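Side-chain contacts in interleukin-1beta (Gallus gallus, PDB 2WRY), which probably acts as a secreted pro-inflammatory cytokine that binds the interleukin-1 receptor, the present chain being the C-terminal beta-trefoil part of a longer protein: residues K20-E25 with L30-L35; S40-R45 with K72-Y77; M65-G70 with T121-A126; P87-E92 with W131-S136; R98-D101 with L105-F108. All coordinates share one frame; numbering follows the deposited sequence.

Contact 1 of 5, residues K20-E25 with L30-L35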
# COMPACT_ATOMS: atom_id res chain seq x y z
N LYS A 20 0.84 -8.42 -11.81
CA LYS A 20 2.09 -7.73 -11.54
C LYS A 20 2.41 -7.78 -10.03
O LYS A 20 1.50 -7.69 -9.19
CB LYS A 20 2.05 -6.27 -12.03
CG LYS A 20 1.78 -6.19 -13.51
CD LYS A 20 2.21 -4.85 -14.14
CE LYS A 20 1.50 -3.63 -13.51
NZ LYS A 20 0.01 -3.67 -13.74
N CYS A 21 3.68 -7.96 -9.68
CA CYS A 21 4.08 -7.84 -8.28
C CYS A 21 4.86 -6.56 -8.10
O CYS A 21 5.18 -5.88 -9.08
CB CYS A 21 4.94 -9.02 -7.84
SG CYS A 21 6.44 -9.20 -8.75
N PHE A 22 5.17 -6.27 -6.84
CA PHE A 22 5.96 -5.08 -6.49
C PHE A 22 7.45 -5.45 -6.36
O PHE A 22 7.80 -6.51 -5.81
CB PHE A 22 5.52 -4.50 -5.14
CG PHE A 22 4.11 -3.94 -5.11
CD1 PHE A 22 3.37 -3.73 -6.27
CD2 PHE A 22 3.55 -3.63 -3.87
CE1 PHE A 22 2.06 -3.20 -6.17
CE2 PHE A 22 2.27 -3.08 -3.77
CZ PHE A 22 1.51 -2.87 -4.92
N VAL A 23 8.31 -4.58 -6.86
CA VAL A 23 9.74 -4.63 -6.51
C VAL A 23 10.18 -3.26 -6.03
O VAL A 23 9.60 -2.26 -6.43
CB VAL A 23 10.68 -5.15 -7.66
CG1 VAL A 23 10.23 -6.53 -8.16
CG2 VAL A 23 10.83 -4.14 -8.80
N LEU A 24 11.23 -3.22 -5.19
CA LEU A 24 11.76 -1.95 -4.72
C LEU A 24 12.83 -1.47 -5.69
O LEU A 24 13.96 -1.95 -5.68
CB LEU A 24 12.28 -2.07 -3.27
CG LEU A 24 12.63 -0.77 -2.58
CD1 LEU A 24 11.39 0.11 -2.42
CD2 LEU A 24 13.28 -1.02 -1.22
N GLU A 25 12.44 -0.57 -6.59
CA GLU A 25 13.33 -0.11 -7.64
C GLU A 25 14.50 0.66 -7.06
O GLU A 25 15.66 0.51 -7.50
CB GLU A 25 12.57 0.77 -8.64
CG GLU A 25 13.46 1.33 -9.73
CD GLU A 25 12.70 2.15 -10.74
OE1 GLU A 25 12.25 3.28 -10.39
OE2 GLU A 25 12.55 1.68 -11.89
N LEU A 30 8.60 2.02 -5.19
CA LEU A 30 8.17 0.72 -5.67
C LEU A 30 7.79 0.81 -7.13
O LEU A 30 7.24 1.83 -7.58
CB LEU A 30 6.93 0.25 -4.91
CG LEU A 30 7.03 -0.16 -3.46
CD1 LEU A 30 5.60 -0.30 -2.94
CD2 LEU A 30 7.82 -1.45 -3.27
N VAL A 31 8.06 -0.26 -7.88
CA VAL A 31 7.51 -0.41 -9.22
C VAL A 31 6.75 -1.73 -9.29
O VAL A 31 6.96 -2.63 -8.46
CB VAL A 31 8.59 -0.34 -10.34
CG1 VAL A 31 9.32 1.02 -10.33
CG2 VAL A 31 9.55 -1.48 -10.25
N ALA A 32 5.86 -1.82 -10.27
CA ALA A 32 5.12 -3.07 -10.49
C ALA A 32 5.49 -3.70 -11.82
O ALA A 32 5.54 -3.04 -12.85
CB ALA A 32 3.62 -2.83 -10.40
N LEU A 33 5.77 -5.00 -11.79
CA LEU A 33 6.15 -5.69 -13.03
C LEU A 33 5.69 -7.13 -13.02
O LEU A 33 5.28 -7.65 -11.99
CB LEU A 33 7.66 -5.59 -13.30
CG LEU A 33 8.69 -5.42 -12.17
CD1 LEU A 33 8.48 -6.41 -11.07
CD2 LEU A 33 10.11 -5.51 -12.73
N HIS A 34 5.71 -7.75 -14.20
CA HIS A 34 5.55 -9.19 -14.28
C HIS A 34 6.96 -9.73 -14.06
O HIS A 34 7.82 -9.62 -14.93
CB HIS A 34 4.98 -9.59 -15.65
CG HIS A 34 3.66 -8.98 -15.94
ND1 HIS A 34 2.49 -9.39 -15.33
CD2 HIS A 34 3.31 -7.98 -16.79
CE1 HIS A 34 1.48 -8.67 -15.79
NE2 HIS A 34 1.96 -7.79 -16.66
N LEU A 35 7.21 -10.24 -12.86
CA LEU A 35 8.56 -10.61 -12.49
C LEU A 35 8.78 -12.02 -12.99
O LEU A 35 8.00 -12.91 -12.65
CB LEU A 35 8.75 -10.57 -10.97
CG LEU A 35 10.04 -10.01 -10.35
CD1 LEU A 35 10.31 -10.71 -9.03
CD2 LEU A 35 11.28 -10.11 -11.26
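Strands 21-24 and 30-33 run antiparallel, their axes approaching to 4.6 Å at 140°, and four backbone bonds join them, two in the ring between C21 and L33 and two in the ring between V23 and V31. The side chains of the hydrogen-bonded pairs, C21, V23, V31 and L33, share one face. There V23 presses a methyl on each of two partners: CG2 meets V31 CG2 at 3.3 Å and CG1 meets L33 CD1 at 3.4 Å, both tighter than ordinary van der Waals contact. Beyond the strand end, L35 CB lies 3.5 Å from C21 SG. At the other end, the carboxylate of E25 is laid across V31 CG1, with CD 3.6 Å from that methyl, while OE1 is bonded to Q29. The opposite face carries F22, L24, L30 and A32. L30 CD1 reaches F22 CD2 at 4.0 Å, and A32 CB sits at the edge of the phenyl ring, near its plane. K20 runs beside the hairpin: CG lies over one face of the H34 imidazole, 3.6 Å from its centroid, and bends at chi3 and chi4 (-59° and -64°) fold the chain back so that CE rests on A32 CB. NZ then reaches D16, in a salt bridge, and the carbonyl of S136. Truncation to alanine at K20 is likely to leave D16 without its cationic mate and the H34 face without the CG methylene. Two antiparallel strands linked by a short turn form a beta hairpin, one of the hairpins from which the beta-trefoil of the interleukin-1 family is built.

Contact 2 of 5, residues S40-R45 with K72-Y77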
# COMPACT_ATOMS: atom_id res chain seq x y z
N SER A 40 17.76 -10.91 -10.81
CA SER A 40 18.06 -10.81 -9.38
C SER A 40 17.06 -9.96 -8.58
O SER A 40 17.22 -9.80 -7.36
CB SER A 40 19.49 -10.27 -9.18
OG SER A 40 19.63 -8.94 -9.68
N SER A 41 16.06 -9.41 -9.26
CA SER A 41 15.00 -8.59 -8.64
C SER A 41 14.18 -9.41 -7.67
O SER A 41 13.74 -10.52 -7.99
CB SER A 41 14.08 -7.99 -9.71
OG SER A 41 14.81 -7.14 -10.54
N GLN A 42 13.99 -8.86 -6.47
CA GLN A 42 13.37 -9.60 -5.38
C GLN A 42 11.97 -9.05 -5.11
O GLN A 42 11.80 -7.86 -4.82
CB GLN A 42 14.25 -9.56 -4.13
CG GLN A 42 15.55 -10.31 -4.35
CD GLN A 42 16.58 -10.16 -3.24
OE1 GLN A 42 16.30 -9.61 -2.18
NE2 GLN A 42 17.78 -10.69 -3.48
N LYS A 43 10.99 -9.94 -5.21
CA LYS A 43 9.59 -9.59 -4.99
C LYS A 43 9.36 -9.06 -3.58
O LYS A 43 9.84 -9.62 -2.60
CB LYS A 43 8.73 -10.84 -5.25
CG LYS A 43 7.29 -10.72 -4.94
CD LYS A 43 6.55 -11.91 -5.52
CE LYS A 43 6.68 -13.12 -4.65
NZ LYS A 43 5.60 -14.06 -5.01
N VAL A 44 8.61 -7.97 -3.50
CA VAL A 44 8.25 -7.36 -2.24
C VAL A 44 7.07 -8.09 -1.59
O VAL A 44 6.09 -8.39 -2.26
CB VAL A 44 7.97 -5.85 -2.45
CG1 VAL A 44 7.15 -5.28 -1.31
CG2 VAL A 44 9.29 -5.11 -2.68
N ARG A 45 7.20 -8.41 -0.30
CA ARG A 45 6.06 -8.85 0.51
C ARG A 45 5.68 -7.70 1.42
O ARG A 45 6.52 -6.81 1.70
CB ARG A 45 6.39 -10.09 1.35
CG ARG A 45 6.53 -11.34 0.50
CD ARG A 45 5.82 -12.53 1.13
NE ARG A 45 6.30 -12.91 2.46
CZ ARG A 45 5.60 -13.63 3.34
NH1 ARG A 45 4.36 -14.05 3.06
NH2 ARG A 45 6.15 -13.93 4.52
N LYS A 72 8.33 -5.49 3.58
CA LYS A 72 8.96 -6.50 4.43
C LYS A 72 10.44 -6.68 4.10
O LYS A 72 10.82 -6.90 2.96
CB LYS A 72 8.22 -7.84 4.31
CG LYS A 72 8.79 -8.90 5.25
CD LYS A 72 7.82 -10.08 5.24
CE LYS A 72 8.13 -11.09 6.35
NZ LYS A 72 9.50 -11.60 6.25
N GLY A 73 11.26 -6.53 5.13
CA GLY A 73 12.71 -6.71 5.01
C GLY A 73 13.51 -5.47 4.63
O GLY A 73 14.76 -5.51 4.60
N TYR A 74 12.80 -4.38 4.34
CA TYR A 74 13.45 -3.15 3.94
C TYR A 74 13.30 -2.01 4.95
O TYR A 74 13.84 -0.91 4.72
CB TYR A 74 12.93 -2.71 2.58
CG TYR A 74 13.27 -3.62 1.43
CD1 TYR A 74 12.36 -4.58 0.97
CD2 TYR A 74 14.48 -3.49 0.75
CE1 TYR A 74 12.64 -5.37 -0.14
CE2 TYR A 74 14.78 -4.29 -0.36
CZ TYR A 74 13.85 -5.21 -0.80
OH TYR A 74 14.13 -6.00 -1.89
N LYS A 75 12.58 -2.26 6.05
CA LYS A 75 12.45 -1.29 7.15
C LYS A 75 11.80 0.03 6.68
O LYS A 75 12.12 1.13 7.14
CB LYS A 75 13.84 -1.11 7.83
CG LYS A 75 14.35 -2.37 8.63
CD LYS A 75 14.87 -3.49 7.73
CE LYS A 75 15.61 -4.56 8.53
NZ LYS A 75 16.04 -5.67 7.64
N LEU A 76 10.84 -0.12 5.75
CA LEU A 76 10.11 1.01 5.19
C LEU A 76 8.62 0.80 5.45
O LEU A 76 8.16 -0.33 5.49
CB LEU A 76 10.31 1.08 3.67
CG LEU A 76 11.74 1.34 3.15
CD1 LEU A 76 11.86 1.10 1.65
CD2 LEU A 76 12.21 2.79 3.48
N TYR A 77 7.89 1.91 5.60
CA TYR A 77 6.42 1.90 5.52
C TYR A 77 5.92 2.83 4.42
O TYR A 77 6.55 3.86 4.16
CB TYR A 77 5.78 2.28 6.86
CG TYR A 77 5.74 1.12 7.83
CD1 TYR A 77 4.60 0.31 7.94
CD2 TYR A 77 6.85 0.79 8.62
CE1 TYR A 77 4.55 -0.75 8.81
CE2 TYR A 77 6.80 -0.28 9.51
CZ TYR A 77 5.64 -1.06 9.58
OH TYR A 77 5.56 -2.15 10.41
O HOH W 1 12.81 -5.46 -4.53
O HOH W 2 9.88 -8.26 0.77
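K72 begins the contact with its backbone, N donating to R45 O at 2.9 Å. The carbonyl of the same residue takes a hydrogen from a water, at 2.7 Å from K72 O, that in turn accepts from R45 N, so both polar backbone atoms of R45 are tied to K72, one directly and one through solvent. The K72 side chain sets off with CG anti to the backbone N (chi1 -176°) and runs alongside that of R45, the two pointing the same way. CB of K72 lies 3.3 Å from R45 O, CD packs on R45 CB, and CE comes 3.9 Å from R45 NH2. With R45 NH2 and K72 NZ 4.4 Å apart, the two like charges would be expected to disfavour each other somewhat at this surface. G73 follows with positive phi, a backbone shape that would jam a CB against the preceding carbonyl oxygen. This is the turn between strands 66-71 and 76-83, antiparallel neighbours in the beta-trefoil, and it meets the loop that leads into strand 45-53. Y74 next reaches back over that loop. Its ring approaches V44 obliquely, CE1 4.2 Å from CG2, and its OH is linked through a second water to Q42 O; that water donates to Q42 O at 2.6 Å and stands 3.0 Å from Y74 OH. L24 packs against the same side of the Y74 ring, and its hairpin also pairs with V44 through F22. K75 turns NZ back to G73 O in a weak bond, and beyond it L76 and Y77 enter strand 76-83.

Contact 3 of 5, residues M65-G70 with T121-A126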
# COMPACT_ATOMS: atom_id res chain seq x y z
N MET A 65 -10.79 -1.35 8.30
CA MET A 65 -9.74 -2.25 8.74
C MET A 65 -8.55 -1.34 8.47
O MET A 65 -7.98 -1.37 7.39
CB MET A 65 -9.59 -3.47 7.83
CG MET A 65 -10.25 -4.75 8.28
SD MET A 65 -9.78 -6.08 7.13
CE MET A 65 -8.16 -6.53 7.78
N PRO A 66 -8.19 -0.50 9.46
CA PRO A 66 -7.10 0.43 9.23
C PRO A 66 -5.77 -0.31 9.38
O PRO A 66 -5.60 -1.09 10.33
CB PRO A 66 -7.28 1.48 10.33
CG PRO A 66 -8.08 0.78 11.44
CD PRO A 66 -8.75 -0.43 10.82
N VAL A 67 -4.86 -0.11 8.42
CA VAL A 67 -3.59 -0.83 8.40
C VAL A 67 -2.44 0.10 8.04
O VAL A 67 -2.65 1.14 7.41
CB VAL A 67 -3.59 -2.01 7.37
CG1 VAL A 67 -4.65 -3.04 7.71
CG2 VAL A 67 -3.79 -1.50 5.90
N ALA A 68 -1.22 -0.28 8.45
CA ALA A 68 -0.01 0.33 7.87
C ALA A 68 0.63 -0.75 7.00
O ALA A 68 0.52 -1.94 7.33
CB ALA A 68 0.96 0.81 8.94
N LEU A 69 1.30 -0.33 5.93
CA LEU A 69 1.86 -1.27 4.94
C LEU A 69 3.38 -1.20 4.98
O LEU A 69 3.98 -0.25 4.47
CB LEU A 69 1.34 -0.96 3.56
CG LEU A 69 -0.19 -0.98 3.48
CD1 LEU A 69 -0.63 -0.57 2.08
CD2 LEU A 69 -0.71 -2.38 3.83
N GLY A 70 3.99 -2.19 5.63
CA GLY A 70 5.43 -2.27 5.73
C GLY A 70 6.00 -3.04 4.54
O GLY A 70 5.39 -4.00 4.06
N THR A 121 -8.73 -6.96 -2.94
CA THR A 121 -8.56 -5.94 -1.93
C THR A 121 -8.20 -4.61 -2.60
O THR A 121 -7.48 -4.62 -3.61
CB THR A 121 -7.35 -6.34 -1.00
OG1 THR A 121 -7.61 -7.62 -0.40
CG2 THR A 121 -7.05 -5.28 0.09
N ARG A 122 -8.71 -3.50 -2.05
CA ARG A 122 -8.23 -2.16 -2.42
C ARG A 122 -7.70 -1.52 -1.14
O ARG A 122 -8.07 -1.93 -0.01
CB ARG A 122 -9.34 -1.31 -3.06
CG ARG A 122 -9.97 -1.99 -4.25
CD ARG A 122 -10.72 -1.02 -5.14
NE ARG A 122 -11.79 -0.33 -4.45
CZ ARG A 122 -12.49 0.71 -4.96
NH1 ARG A 122 -12.27 1.15 -6.19
NH2 ARG A 122 -13.41 1.27 -4.22
N PHE A 123 -6.83 -0.53 -1.31
CA PHE A 123 -6.26 0.20 -0.17
C PHE A 123 -6.51 1.68 -0.32
O PHE A 123 -5.96 2.29 -1.24
CB PHE A 123 -4.75 -0.05 -0.06
CG PHE A 123 -4.39 -1.45 0.29
CD1 PHE A 123 -4.46 -1.89 1.61
CD2 PHE A 123 -3.92 -2.31 -0.68
CE1 PHE A 123 -4.11 -3.19 1.94
CE2 PHE A 123 -3.57 -3.64 -0.37
CZ PHE A 123 -3.65 -4.07 0.94
N GLU A 124 -7.33 2.23 0.56
CA GLU A 124 -7.67 3.66 0.52
C GLU A 124 -6.87 4.42 1.56
O GLU A 124 -6.84 4.01 2.72
CB GLU A 124 -9.16 3.86 0.78
CG GLU A 124 -9.60 5.33 0.64
CD GLU A 124 -11.09 5.53 0.83
OE1 GLU A 124 -11.80 4.54 1.16
OE2 GLU A 124 -11.56 6.68 0.66
N SER A 125 -6.24 5.51 1.15
CA SER A 125 -5.52 6.36 2.13
C SER A 125 -6.45 6.94 3.19
O SER A 125 -7.50 7.50 2.86
CB SER A 125 -4.81 7.50 1.40
OG SER A 125 -4.20 8.36 2.34
N ALA A 126 -6.03 6.88 4.45
CA ALA A 126 -6.75 7.58 5.52
C ALA A 126 -6.46 9.08 5.52
O ALA A 126 -7.34 9.88 5.91
CB ALA A 126 -6.43 6.98 6.90
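L69 overlaps the phenyl ring of F123, with CD1 lying over one face, 4.3 Å from the ring centroid and 18° off the normal. The contact belongs to the hydrophobic interior of the beta-trefoil, where strands 66-71 and 120-125 send side chains inward and meet without pairing: the nearest CA atoms, those of V67 and F123, are 9.0 Å apart, and the connection is made by side chains alone. Both of L69's methyls take part. CD1 sits above the ring, displaced toward its rim on the CD1 side, while CD2 stands 4.0 Å from F123 CE1. The two side chains cross at a slant rather than end to end. F123 holds its CG anti to its carbonyl carbon (chi1 -67°), and this carries the ring across the interior toward strand 66-71. V67, two residues before L69 and pointing to the same side of its strand, adds CG2 at 4.3 Å from F123 CE1, so one ring carbon is approached by methyls from both aliphatic residues. V67 meets the ring obliquely. I48 of strand 45-53, which touches V67 and L69, and I133 of strand 132-134, which touches L69 and F123, also pack here. All three residues that touch here are buried, and their side chains are wholly hydrocarbon, so the contact buries no polar side-chain group. On the face of the F123 ring opposite L69, the methyl of T121, a residue of the same strand, lies with CG2 3.7 Å above the ring plane, again offset toward the rim.

Contact 4 of 5, residues P87-E92 with W131-S136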
# COMPACT_ATOMS: atom_id res chain seq x y z
N PRO A 87 -1.20 14.86 -4.12
CA PRO A 87 -1.07 13.70 -3.23
C PRO A 87 -0.15 12.68 -3.88
O PRO A 87 -0.24 12.43 -5.11
CB PRO A 87 -2.51 13.16 -3.17
CG PRO A 87 -3.37 14.40 -3.45
CD PRO A 87 -2.61 15.07 -4.53
N THR A 88 0.75 12.12 -3.06
CA THR A 88 1.82 11.27 -3.55
C THR A 88 2.02 10.11 -2.60
O THR A 88 1.93 10.28 -1.38
CB THR A 88 3.14 12.10 -3.63
OG1 THR A 88 2.91 13.20 -4.53
CG2 THR A 88 4.29 11.27 -4.14
N LEU A 89 2.26 8.92 -3.17
CA LEU A 89 2.67 7.78 -2.37
C LEU A 89 4.18 7.84 -2.20
O LEU A 89 4.94 7.99 -3.18
CB LEU A 89 2.29 6.50 -3.13
CG LEU A 89 2.58 5.20 -2.37
CD1 LEU A 89 1.67 5.07 -1.14
CD2 LEU A 89 2.34 4.03 -3.32
N GLN A 90 4.60 7.70 -0.95
CA GLN A 90 6.04 7.60 -0.69
C GLN A 90 6.36 6.45 0.23
O GLN A 90 5.48 5.83 0.82
CB GLN A 90 6.62 8.91 -0.19
CG GLN A 90 6.14 9.38 1.12
CD GLN A 90 6.95 10.59 1.61
OE1 GLN A 90 7.49 11.38 0.81
NE2 GLN A 90 7.02 10.74 2.92
N LEU A 91 7.64 6.12 0.28
CA LEU A 91 8.12 5.10 1.19
C LEU A 91 9.03 5.81 2.16
O LEU A 91 9.92 6.58 1.76
CB LEU A 91 8.92 4.05 0.44
CG LEU A 91 8.23 3.36 -0.74
CD1 LEU A 91 9.22 2.43 -1.45
CD2 LEU A 91 7.00 2.58 -0.27
N GLU A 92 8.81 5.56 3.43
CA GLU A 92 9.58 6.22 4.48
C GLU A 92 10.24 5.20 5.38
O GLU A 92 9.64 4.18 5.70
CB GLU A 92 8.65 7.08 5.36
CG GLU A 92 7.95 8.21 4.66
CD GLU A 92 7.25 9.15 5.62
OE1 GLU A 92 6.20 9.71 5.24
OE2 GLU A 92 7.77 9.38 6.74
N TRP A 131 -8.44 8.48 -2.24
CA TRP A 131 -7.21 8.09 -2.95
C TRP A 131 -6.81 6.66 -2.61
O TRP A 131 -6.86 6.25 -1.44
CB TRP A 131 -6.06 9.06 -2.64
CG TRP A 131 -6.36 10.40 -3.26
CD1 TRP A 131 -7.28 11.33 -2.84
CD2 TRP A 131 -5.71 10.95 -4.41
NE1 TRP A 131 -7.26 12.43 -3.69
CE2 TRP A 131 -6.30 12.22 -4.65
CE3 TRP A 131 -4.70 10.50 -5.25
CZ2 TRP A 131 -5.92 13.02 -5.72
CZ3 TRP A 131 -4.33 11.27 -6.32
CH2 TRP A 131 -4.93 12.54 -6.54
N PHE A 132 -6.47 5.93 -3.65
CA PHE A 132 -6.21 4.50 -3.56
C PHE A 132 -4.88 4.13 -4.15
O PHE A 132 -4.43 4.71 -5.14
CB PHE A 132 -7.30 3.72 -4.33
CG PHE A 132 -8.68 3.85 -3.77
CD1 PHE A 132 -9.26 2.83 -3.04
CD2 PHE A 132 -9.44 5.00 -4.01
CE1 PHE A 132 -10.56 2.96 -2.51
CE2 PHE A 132 -10.75 5.11 -3.50
CZ PHE A 132 -11.31 4.09 -2.78
N ILE A 133 -4.23 3.13 -3.53
CA ILE A 133 -2.95 2.66 -4.06
C ILE A 133 -3.17 2.01 -5.42
O ILE A 133 -4.08 1.17 -5.59
CB ILE A 133 -2.27 1.64 -3.12
CG1 ILE A 133 -2.01 2.26 -1.73
CG2 ILE A 133 -0.98 1.11 -3.79
CD1 ILE A 133 -1.36 1.31 -0.76
N CYS A 134 -2.39 2.42 -6.41
CA CYS A 134 -2.60 1.91 -7.76
C CYS A 134 -1.32 1.59 -8.51
O CYS A 134 -0.25 2.10 -8.21
CB CYS A 134 -3.44 2.89 -8.60
SG CYS A 134 -2.59 4.46 -8.89
N THR A 135 -1.47 0.72 -9.50
CA THR A 135 -0.38 0.45 -10.42
C THR A 135 -0.77 0.90 -11.82
O THR A 135 -1.96 1.08 -12.14
CB THR A 135 -0.02 -1.06 -10.46
OG1 THR A 135 -1.12 -1.80 -11.01
CG2 THR A 135 0.32 -1.54 -9.04
N SER A 136 0.23 1.07 -12.66
CA SER A 136 -0.01 1.42 -14.04
C SER A 136 -0.48 0.18 -14.78
O SER A 136 -0.23 -0.94 -14.35
CB SER A 136 1.32 1.88 -14.64
OG SER A 136 1.18 2.17 -16.00
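P87 lays its pyrrolidine ring over one face of the W131 indole, joining strand 86-93 to the start of the stretch around strand 132-134 within the beta-trefoil. Traced outward, CB comes first and lies almost over the centre of the six-membered ring, 4.0 Å from W131 CE3 and a little farther from CD2. CG, shifted toward the CE2-CZ2 rim, makes the closest approach: it is 3.7 Å from W131 CZ2 and 3.9 Å from the centroid of the six-membered ring, 18° off the normal, which makes a CH-pi contact. CD completes the ring and hangs over the outer rim, 4.0 Å from W131 CH2. The two side chains meet at about a right angle, and the proline thus covers the benzo part of the indole. W131 is brought under it by chi1 of -69°, with CG anti to the carbonyl carbon. I145 of strand 144-146 touches both P87 and W131, and F128 also packs against P87, so the pair belongs to a larger apolar patch. Two residues farther along each segment the pattern repeats more loosely with L89 and I133. Both also touch F110 of strand 110-115. L89 holds CG anti to its backbone N (chi1 -176°), and its branch ends with CD2 4.4 Å from I133 CG2.

Contact 5 of 5, residues R98-D101 with L105-F108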
# COMPACT_ATOMS: atom_id res chain seq x y z
N ARG A 98 3.27 2.06 17.41
CA ARG A 98 2.27 1.59 18.33
C ARG A 98 1.03 2.47 18.26
O ARG A 98 -0.09 1.98 18.27
CB ARG A 98 2.87 1.60 19.75
CG ARG A 98 1.89 1.45 20.87
CD ARG A 98 2.60 1.78 22.20
NE ARG A 98 3.08 3.16 22.21
CZ ARG A 98 4.35 3.57 22.19
NH1 ARG A 98 5.36 2.70 22.19
NH2 ARG A 98 4.61 4.87 22.19
N ASP A 99 1.26 3.77 18.16
CA ASP A 99 0.18 4.75 18.21
C ASP A 99 0.18 5.66 17.01
O ASP A 99 1.20 6.24 16.64
CB ASP A 99 0.28 5.60 19.48
CG ASP A 99 0.07 4.80 20.74
OD1 ASP A 99 -1.04 4.25 20.94
OD2 ASP A 99 1.02 4.73 21.55
N ILE A 100 -1.01 5.81 16.42
CA ILE A 100 -1.22 6.79 15.35
C ILE A 100 -2.22 7.76 15.91
O ILE A 100 -3.42 7.45 15.95
CB ILE A 100 -1.83 6.16 14.08
CG1 ILE A 100 -0.98 5.01 13.55
CG2 ILE A 100 -2.03 7.26 13.04
CD1 ILE A 100 0.37 5.39 13.10
N ASP A 101 -1.73 8.91 16.35
CA ASP A 101 -2.54 9.80 17.18
C ASP A 101 -2.38 11.26 16.78
O ASP A 101 -2.61 12.16 17.59
CB ASP A 101 -2.23 9.58 18.67
CG ASP A 101 -0.75 9.80 19.02
OD1 ASP A 101 0.09 10.08 18.12
OD2 ASP A 101 -0.43 9.70 20.23
N LEU A 105 0.78 11.52 11.57
CA LEU A 105 1.03 10.06 11.55
C LEU A 105 -0.03 9.31 10.76
O LEU A 105 0.20 8.19 10.34
CB LEU A 105 1.10 9.51 12.97
CG LEU A 105 2.38 9.87 13.71
CD1 LEU A 105 2.18 9.54 15.18
CD2 LEU A 105 3.56 9.12 13.10
N THR A 106 -1.19 9.93 10.57
CA THR A 106 -2.24 9.29 9.77
C THR A 106 -1.79 9.03 8.31
O THR A 106 -2.39 8.18 7.63
CB THR A 106 -3.57 10.06 9.86
OG1 THR A 106 -4.01 10.03 11.23
CG2 THR A 106 -4.64 9.42 9.00
N ARG A 107 -0.71 9.68 7.87
CA ARG A 107 -0.12 9.42 6.54
C ARG A 107 0.19 7.94 6.31
O ARG A 107 0.20 7.47 5.15
CB ARG A 107 1.15 10.27 6.31
CG ARG A 107 2.39 9.84 7.10
CD ARG A 107 3.48 10.85 6.89
NE ARG A 107 4.78 10.49 7.46
CZ ARG A 107 5.15 10.80 8.70
NH1 ARG A 107 4.29 11.38 9.53
NH2 ARG A 107 6.36 10.46 9.13
N PHE A 108 0.45 7.21 7.40
CA PHE A 108 0.81 5.80 7.30
C PHE A 108 -0.38 4.86 7.25
O PHE A 108 -0.19 3.68 7.01
CB PHE A 108 1.64 5.38 8.51
CG PHE A 108 3.00 5.99 8.52
CD1 PHE A 108 3.96 5.60 7.59
CD2 PHE A 108 3.33 6.95 9.48
CE1 PHE A 108 5.25 6.15 7.60
CE2 PHE A 108 4.63 7.53 9.49
CZ PHE A 108 5.57 7.13 8.56
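I100 packs its CG2 methyl on L105 CB at 3.9 Å, the apolar pair of this contact. The same methyl makes van der Waals contacts with polar atoms at the start of the 105-108 segment, 3.6 Å from L105 O and 3.9 Å from T106 OG1. With CG1 anti to the carbonyl carbon (chi1 -57°), CG2 falls anti to the backbone N and meets the turn, while CD1 lies alongside L105 O and CB. L105 replies with CD1, which touches both D101 OD1, at 3.6 Å, and D99 O, at 3.7 Å. Without the CG2 and CD1 methyls of I100, as with an alanine here, a gap is likely to open beside L105 and T106. Polar bonds lie within each segment or reach beyond both: R98 NE grips D99 OD2 in a salt bridge of 2.7 Å, and F108 N donates to L105 O. The T106 hydroxyl is bonded to S102 O, while R107 NE forms a salt bridge with E92. D101 N, buried by the contact, has no partner in the model. Residues 105-108 have helical backbone angles without the regular bonds, a single turn packed on the short strand 99-100 in the loop that leads to strand 110-115 of the beta-trefoil.

From the N terminus, contact 1 closes the short 21-33 hairpin before any other contact opens. Contact 2 then ties the loop entering strand 45-53 to the turn before strand 76-83, and touches contact 1 through a probable F22-V44 backbone bond and the packing of L24 on Y74. Contact 3 crosses contact 2, since strand 66-71 lies between its segments, and also crosses contact 4. These two share the interior through L69 and I133. Contact 5 closes a small loop that lies inside the spans of both contacts 3 and 4; the E92-R107 salt bridge fastens it to contact 4. K20 bonded to S136 returns contact 4 to the first hairpin.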